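Local coordinates for protein alpha-fucosidase (Bifidobacterium bifidum, PDB 2EAB) that probably hydrolyses alpha-1,2-linked L-fucose as an alpha-L-fucosidase, this calcium-binding chain being the catalytic part of a much longer protein, at residues Thr29-Ala35 and Asn45-Thr50; Gly36-Gly40 and Gly411-Trp415. The contacts are given in a common frame with arbitrary orientation. Residue numbers count along the deposited sequence, not the author numbering.

Overall arrangement
Both contacts start from the single connection that follows strand 19-22: its middle part, 29-35, folds back on helix 42-50 in contact 1, and its last part, 36-40, meets loop 411-415, some 370 residues further along the chain, in contact 2 before the chain enters that helix. Contact 1 is thus internal to the N-terminal beta-rich part, whereas contact 2 joins that part to the family 95 catalytic domain. They lie about 14 Å apart, centre to centre, and Y39 links them: Q48 NE2 approaches Y39 CG at 3.4 Å, W47 CZ3 lies 3.5 Å from Y39 OH, and N45 CB is 3.6 Å from Y39 O. Neither contact includes a ligand of the calcium bound by G57, E77, S386 and L393.

Contact 1 (Thr29-Ala35 and Asn45-Thr50); sequences TDATATA and NRWQQT
Three carboxamides of helix 42-50 bind 29-35, largely extended but kinked at A31-T32 (phi/psi -126/38, -92/-3). Q49 (m, t) donates through NE2 to A33 O (2.9 Å) and accepts through OE1 from A33 N (3.2 Å). Q48 (p, t) donates through NE2 to A35 O (2.9 Å), N45 (t) through ND2 to A31 O (3.1 Å). N45 OD1 accepts from Q48 NE2 (3.0 Å) and Q49 NE2 (2.9 Å); Q48 OE1 turns to F764 N. The loop, joining strand 19-22 to this helix in the family 65-type N-terminal region, holds an Asx turn: T32 N donates to D30 OD1 (2.9 Å). R46 NH1 (t, p, p) bonds weakly to T29 O (2.8 Å). One water donates to D30 O (2.8 Å) and Q49 OE1 (2.7 Å); another accepts from A31 N (2.9 Å) and R46 NH1 (2.8 Å). The nearest CA pairs are T29-T50, A31-Q49 and A35-N45 (6.2, 5.4 and 5.9 Å). The CA-to-CB bond of A31 points toward the helix, A31 CB 3.9 Å from Q49 CB.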
ATOM      1  N   THR A  29      -1.436 -26.563  -9.807  1.00 12.19           N
ATOM      2  CA  THR A  29      -1.349 -25.301 -10.529  1.00 11.70           C
ATOM      3  C   THR A  29       0.118 -24.897 -10.680  1.00 11.85           C
ATOM      4  O   THR A  29       0.928 -25.147  -9.783  1.00 12.13           O
ATOM      5  CB  THR A  29      -2.162 -24.201  -9.797  1.00 11.51           C
ATOM      6  OG1 THR A  29      -3.528 -24.614  -9.678  1.00 10.72           O
ATOM      7  CG2 THR A  29      -2.108 -22.870 -10.537  1.00 11.35           C
ATOM      8  N   ASP A  30       0.448 -24.281 -11.814  1.00 12.03           N
ATOM      9  CA  ASP A  30       1.813 -23.866 -12.135  1.00 12.23           C
ATOM     10  C   ASP A  30       2.401 -22.963 -11.052  1.00 11.80           C
ATOM     11  O   ASP A  30       1.871 -21.882 -10.777  1.00 11.65           O
ATOM     12  CB  ASP A  30       1.830 -23.150 -13.493  1.00 12.66           C
ATOM     13  CG  ASP A  30       3.235 -22.923 -14.031  1.00 14.56           C
ATOM     14  OD1 ASP A  30       4.066 -22.300 -13.337  1.00 16.05           O
ATOM     15  OD2 ASP A  30       3.498 -23.343 -15.178  1.00 16.08           O
ATOM     16  N   ALA A  31       3.488 -23.428 -10.439  1.00 11.48           N
ATOM     17  CA  ALA A  31       4.225 -22.651  -9.442  1.00 11.42           C
ATOM     18  C   ALA A  31       5.703 -22.566  -9.824  1.00 11.58           C
ATOM     19  O   ALA A  31       6.591 -22.598  -8.963  1.00 11.44           O
ATOM     20  CB  ALA A  31       4.048 -23.254  -8.051  1.00 11.63           C
ATOM     21  N   THR A  32       5.954 -22.436 -11.125  1.00 11.89           N
ATOM     22  CA  THR A  32       7.309 -22.515 -11.671  1.00 12.32           C
ATOM     23  C   THR A  32       8.025 -21.170 -11.786  1.00 11.66           C
ATOM     24  O   THR A  32       9.185 -21.124 -12.200  1.00 11.65           O
ATOM     25  CB  THR A  32       7.331 -23.195 -13.061  1.00 12.78           C
ATOM     26  OG1 THR A  32       6.587 -22.402 -13.993  1.00 13.98           O
ATOM     27  CG2 THR A  32       6.741 -24.596 -12.994  1.00 13.70           C
ATOM     28  N   ALA A  33       7.347 -20.074 -11.449  1.00 11.12           N
ATOM     29  CA  ALA A  33       8.006 -18.769 -11.447  1.00 10.59           C
ATOM     30  C   ALA A  33       9.036 -18.688 -10.317  1.00 10.26           C
ATOM     31  O   ALA A  33       9.015 -19.496  -9.388  1.00 10.07           O
ATOM     32  CB  ALA A  33       6.992 -17.644 -11.339  1.00 10.44           C
ATOM     33  N   THR A  34       9.944 -17.724 -10.411  1.00 10.12           N
ATOM     34  CA  THR A  34      10.984 -17.530  -9.399  1.00 10.32           C
ATOM     35  C   THR A  34      10.386 -17.507  -7.995  1.00  9.86           C
ATOM     36  O   THR A  34       9.461 -16.741  -7.722  1.00  9.56           O
ATOM     37  CB  THR A  34      11.749 -16.223  -9.645  1.00 10.54           C
ATOM     38  OG1 THR A  34      12.234 -16.211 -10.991  1.00 12.24           O
ATOM     39  CG2 THR A  34      12.928 -16.094  -8.698  1.00 11.32           C
ATOM     40  N   ALA A  35      10.925 -18.351  -7.120  1.00  9.53           N
ATOM     41  CA  ALA A  35      10.430 -18.481  -5.749  1.00  9.63           C
ATOM     42  C   ALA A  35      10.852 -17.321  -4.853  1.00  9.73           C
ATOM     43  O   ALA A  35      10.038 -16.777  -4.103  1.00  9.75           O
ATOM     44  CB  ALA A  35      10.885 -19.800  -5.148  1.00  9.88           C
ATOM     45  N   ASN A  45       6.414 -22.218  -1.409  1.00  8.57           N
ATOM     46  CA  ASN A  45       6.390 -21.629  -2.737  1.00  8.85           C
ATOM     47  C   ASN A  45       5.062 -21.873  -3.449  1.00  8.74           C
ATOM     48  O   ASN A  45       4.531 -20.976  -4.115  1.00  8.91           O
ATOM     49  CB  ASN A  45       7.534 -22.139  -3.602  1.00  8.90           C
ATOM     50  CG  ASN A  45       7.510 -21.523  -4.982  1.00  9.58           C
ATOM     51  OD1 ASN A  45       7.640 -20.308  -5.127  1.00  8.70           O
ATOM     52  ND2 ASN A  45       7.289 -22.349  -6.000  1.00 11.17           N
ATOM     53  N   ARG A  46       4.522 -23.085  -3.319  1.00  8.91           N
ATOM     54  CA  ARG A  46       3.224 -23.379  -3.909  1.00  9.14           C
ATOM     55  C   ARG A  46       2.160 -22.438  -3.346  1.00  8.75           C
ATOM     56  O   ARG A  46       1.334 -21.908  -4.096  1.00  8.81           O
ATOM     57  CB  ARG A  46       2.822 -24.844  -3.697  1.00  9.19           C
ATOM     58  CG  ARG A  46       1.563 -25.259  -4.467  1.00 10.95           C
ATOM     59  CD  ARG A  46       1.851 -25.576  -5.933  1.00 13.45           C
ATOM     60  NE  ARG A  46       2.683 -26.770  -6.096  1.00 15.17           N
ATOM     61  CZ  ARG A  46       3.189 -27.187  -7.255  1.00 16.18           C
ATOM     62  NH1 ARG A  46       2.950 -26.521  -8.380  1.00 17.59           N
ATOM     63  NH2 ARG A  46       3.937 -28.280  -7.288  1.00 17.66           N
ATOM     64  N   TRP A  47       2.191 -22.226  -2.031  1.00  8.18           N
ATOM     65  CA  TRP A  47       1.248 -21.316  -1.381  1.00  7.82           C
ATOM     66  C   TRP A  47       1.214 -19.946  -2.079  1.00  7.43           C
ATOM     67  O   TRP A  47       0.143 -19.444  -2.453  1.00  7.52           O
ATOM     68  CB  TRP A  47       1.572 -21.139   0.115  1.00  7.64           C
ATOM     69  CG  TRP A  47       0.724 -20.052   0.718  1.00  7.46           C
ATOM     70  CD1 TRP A  47      -0.542 -20.178   1.203  1.00  7.72           C
ATOM     71  CD2 TRP A  47       1.063 -18.661   0.838  1.00  7.54           C
ATOM     72  NE1 TRP A  47      -1.011 -18.957   1.636  1.00  8.00           N
ATOM     73  CE2 TRP A  47      -0.047 -18.008   1.416  1.00  7.71           C
ATOM     74  CE3 TRP A  47       2.204 -17.909   0.532  1.00  7.66           C
ATOM     75  CZ2 TRP A  47      -0.056 -16.632   1.676  1.00  7.15           C
ATOM     76  CZ3 TRP A  47       2.196 -16.540   0.786  1.00  7.30           C
ATOM     77  CH2 TRP A  47       1.073 -15.920   1.355  1.00  7.56           C
ATOM     78  N   GLN A  48       2.385 -19.339  -2.250  1.00  7.21           N
ATOM     79  CA  GLN A  48       2.436 -17.951  -2.722  1.00  7.33           C
ATOM     80  C   GLN A  48       2.051 -17.798  -4.184  1.00  7.46           C
ATOM     81  O   GLN A  48       1.612 -16.723  -4.594  1.00  7.51           O
ATOM     82  CB  GLN A  48       3.810 -17.317  -2.479  1.00  7.26           C
ATOM     83  CG  GLN A  48       4.922 -17.880  -3.342  1.00  8.11           C
ATOM     84  CD  GLN A  48       6.198 -17.076  -3.259  1.00  7.69           C
ATOM     85  OE1 GLN A  48       6.203 -15.924  -2.813  1.00  7.27           O
ATOM     86  NE2 GLN A  48       7.291 -17.671  -3.713  1.00  8.12           N
ATOM     87  N   GLN A  49       2.209 -18.864  -4.969  1.00  7.54           N
ATOM     88  CA  GLN A  49       1.974 -18.774  -6.412  1.00  7.86           C
ATOM     89  C   GLN A  49       0.573 -19.188  -6.844  1.00  8.16           C
ATOM     90  O   GLN A  49       0.142 -18.840  -7.946  1.00  8.01           O
ATOM     91  CB  GLN A  49       3.020 -19.580  -7.197  1.00  7.94           C
ATOM     92  CG  GLN A  49       4.448 -19.131  -6.943  1.00  7.82           C
ATOM     93  CD  GLN A  49       5.411 -19.451  -8.075  1.00  8.43           C
ATOM     94  OE1 GLN A  49       5.023 -19.538  -9.246  1.00  9.04           O
ATOM     95  NE2 GLN A  49       6.684 -19.597  -7.730  1.00  8.50           N
ATOM     96  N   THR A  50      -0.133 -19.924  -5.990  1.00  8.11           N
ATOM     97  CA  THR A  50      -1.327 -20.641  -6.451  1.00  8.38           C
ATOM     98  C   THR A  50      -2.610 -20.474  -5.633  1.00  8.47           C
ATOM     99  O   THR A  50      -3.689 -20.767  -6.145  1.00  8.67           O
ATOM    100  CB  THR A  50      -1.064 -22.167  -6.607  1.00  8.68           C
ATOM    101  OG1 THR A  50      -0.915 -22.754  -5.314  1.00  8.99           O
ATOM    102  CG2 THR A  50       0.183 -22.449  -7.432  1.00  9.01           C
TER
HETATM  103  O   HOH W   1       2.778 -19.236 -10.805  1.00 11.00           O
HETATM  104  O   HOH W   2       4.462 -26.161 -10.649  1.00 19.20           O

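Contact 2 (Gly36-Gly40 and Gly411-Trp415)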
ATOM      1  N   GLY A  36      12.128 -16.951  -4.932  1.00 10.05           N
ATOM      2  CA  GLY A  36      12.674 -15.878  -4.109  1.00 10.57           C
ATOM      3  C   GLY A  36      13.098 -16.352  -2.730  1.00 11.05           C
ATOM      4  O   GLY A  36      12.845 -17.499  -2.338  1.00 11.32           O
ATOM      5  N   GLY A  37      13.751 -15.457  -1.994  1.00 11.22           N
ATOM      6  CA  GLY A  37      14.223 -15.744  -0.644  1.00 11.26           C
ATOM      7  C   GLY A  37      13.111 -16.191   0.284  1.00 11.10           C
ATOM      8  O   GLY A  37      11.981 -15.687   0.210  1.00 11.52           O
ATOM      9  N   ASN A  38      13.450 -17.153   1.147  1.00 11.04           N
ATOM     10  CA  ASN A  38      12.544 -17.741   2.143  1.00 11.07           C
ATOM     11  C   ASN A  38      11.503 -18.718   1.601  1.00 10.99           C
ATOM     12  O   ASN A  38      10.691 -19.237   2.360  1.00 11.24           O
ATOM     13  CB  ASN A  38      11.884 -16.666   3.025  1.00 11.44           C
ATOM     14  CG  ASN A  38      12.815 -16.141   4.101  1.00 12.17           C
ATOM     15  OD1 ASN A  38      13.387 -16.909   4.877  1.00 14.60           O
ATOM     16  ND2 ASN A  38      12.957 -14.830   4.163  1.00 13.47           N
ATOM     17  N   TYR A  39      11.535 -18.980   0.298  1.00 10.76           N
ATOM     18  CA  TYR A  39      10.573 -19.900  -0.306  1.00 10.66           C
ATOM     19  C   TYR A  39      11.226 -21.126  -0.950  1.00 11.24           C
ATOM     20  O   TYR A  39      10.741 -21.647  -1.961  1.00 11.52           O
ATOM     21  CB  TYR A  39       9.671 -19.161  -1.289  1.00 10.12           C
ATOM     22  CG  TYR A  39       8.618 -18.300  -0.626  1.00  9.17           C
ATOM     23  CD1 TYR A  39       7.336 -18.795  -0.391  1.00  9.46           C
ATOM     24  CD2 TYR A  39       8.900 -16.994  -0.236  1.00  8.86           C
ATOM     25  CE1 TYR A  39       6.356 -18.013   0.199  1.00  8.66           C
ATOM     26  CE2 TYR A  39       7.921 -16.200   0.364  1.00  8.28           C
ATOM     27  CZ  TYR A  39       6.659 -16.718   0.570  1.00  8.28           C
ATOM     28  OH  TYR A  39       5.678 -15.943   1.129  1.00  8.64           O
ATOM     29  N   GLY A  40      12.311 -21.593  -0.333  1.00 11.79           N
ATOM     30  CA  GLY A  40      13.000 -22.811  -0.768  1.00 12.73           C
ATOM     31  C   GLY A  40      12.208 -24.083  -0.515  1.00 13.14           C
ATOM     32  O   GLY A  40      12.415 -25.094  -1.195  1.00 13.81           O
ATOM     33  N   GLY A 411      14.082 -13.506   9.563  1.00  9.19           N
ATOM     34  CA  GLY A 411      14.106 -14.940   9.843  1.00  9.17           C
ATOM     35  C   GLY A 411      13.433 -15.750   8.752  1.00  8.53           C
ATOM     36  O   GLY A 411      13.913 -15.788   7.618  1.00  9.52           O
ATOM     37  N   ASN A 412      12.323 -16.394   9.091  1.00  8.04           N
ATOM     38  CA  ASN A 412      11.631 -17.294   8.158  1.00  7.80           C
ATOM     39  C   ASN A 412      10.716 -16.592   7.155  1.00  7.23           C
ATOM     40  O   ASN A 412      10.246 -17.214   6.200  1.00  7.66           O
ATOM     41  CB  ASN A 412      10.800 -18.326   8.924  1.00  8.03           C
ATOM     42  CG  ASN A 412      11.644 -19.283   9.736  1.00  8.68           C
ATOM     43  OD1 ASN A 412      12.827 -19.499   9.450  1.00 11.10           O
ATOM     44  ND2 ASN A 412      11.036 -19.864  10.761  1.00  8.15           N
ATOM     45  N   THR A 413      10.454 -15.308   7.390  1.00  6.67           N
ATOM     46  CA  THR A 413       9.517 -14.544   6.570  1.00  6.73           C
ATOM     47  C   THR A 413      10.269 -13.388   5.930  1.00  7.06           C
ATOM     48  O   THR A 413      10.933 -12.632   6.635  1.00  6.41           O
ATOM     49  CB  THR A 413       8.347 -14.057   7.430  1.00  6.86           C
ATOM     50  OG1 THR A 413       7.616 -15.201   7.885  1.00  6.85           O
ATOM     51  CG2 THR A 413       7.417 -13.137   6.653  1.00  7.26           C
ATOM     52  N   PRO A 414      10.176 -13.246   4.591  1.00  7.29           N
ATOM     53  CA  PRO A 414      11.011 -12.255   3.907  1.00  7.46           C
ATOM     54  C   PRO A 414      10.668 -10.845   4.359  1.00  6.91           C
ATOM     55  O   PRO A 414       9.495 -10.438   4.324  1.00  7.18           O
ATOM     56  CB  PRO A 414      10.665 -12.459   2.428  1.00  7.88           C
ATOM     57  CG  PRO A 414       9.315 -13.089   2.435  1.00  8.07           C
ATOM     58  CD  PRO A 414       9.295 -13.963   3.649  1.00  7.74           C
ATOM     59  N   TRP A 415      11.689 -10.119   4.805  1.00  6.68           N
ATOM     60  CA  TRP A 415      11.528  -8.764   5.345  1.00  6.56           C
ATOM     61  C   TRP A 415      10.478  -8.711   6.455  1.00  6.48           C
ATOM     62  O   TRP A 415       9.868  -7.667   6.689  1.00  6.41           O
ATOM     63  CB  TRP A 415      11.210  -7.740   4.243  1.00  6.97           C
ATOM     64  CG  TRP A 415      12.178  -7.748   3.103  1.00  7.80           C
ATOM     65  CD1 TRP A 415      13.429  -7.211   3.083  1.00  8.67           C
ATOM     66  CD2 TRP A 415      11.965  -8.321   1.806  1.00  7.65           C
ATOM     67  NE1 TRP A 415      14.018  -7.424   1.853  1.00  8.97           N
ATOM     68  CE2 TRP A 415      13.137  -8.099   1.050  1.00  8.72           C
ATOM     69  CE3 TRP A 415      10.896  -9.003   1.211  1.00  7.87           C
ATOM     70  CZ2 TRP A 415      13.273  -8.540  -0.276  1.00  8.88           C
ATOM     71  CZ3 TRP A 415      11.033  -9.441  -0.108  1.00  8.68           C
ATOM     72  CH2 TRP A 415      12.211  -9.202  -0.834  1.00  9.05           C
TER
HETATM   73  O   HOH W   3      11.026 -19.577   5.231  1.00 17.47           O
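N38 makes the most of this meeting of two irregular loops. Its CA-to-CB bond points toward 411-415, and with chi1 near -78° (m) the side chain lies along the backbone from G411 to P414. A clear polar link runs through a water, which donates to N38 O at 2.9 Å and to N412 O at 2.7 Å. The loop that presents N38 is a type II beta turn from G36 to Y39, closed by Y39 N donating to G36 O at 3.3 Å, with N38 at its third position in a positive-phi conformation (75/2). Through this turn the N-terminal family 65-type region touches the family 95 catalytic domain. The CA-to-CB bond of P414 points toward the turn: P414 CB is 4.1 Å from G37 O, and P414 CG meets the edge of the Y39 ring, 4.0 Å from Y39 CE2. Y39 takes an m rotamer with chi2 near -94°; its CB leaves sideways, but the ring reaches the proline and also packs on N44, W47 and Q48 of helix 42-50. On the catalytic-domain side, the CA-to-CB bonds of N412 and T413 (both m) point away from the turn, N412 ND2 bonding to A405 O and T413 OG1 to T404 OG1.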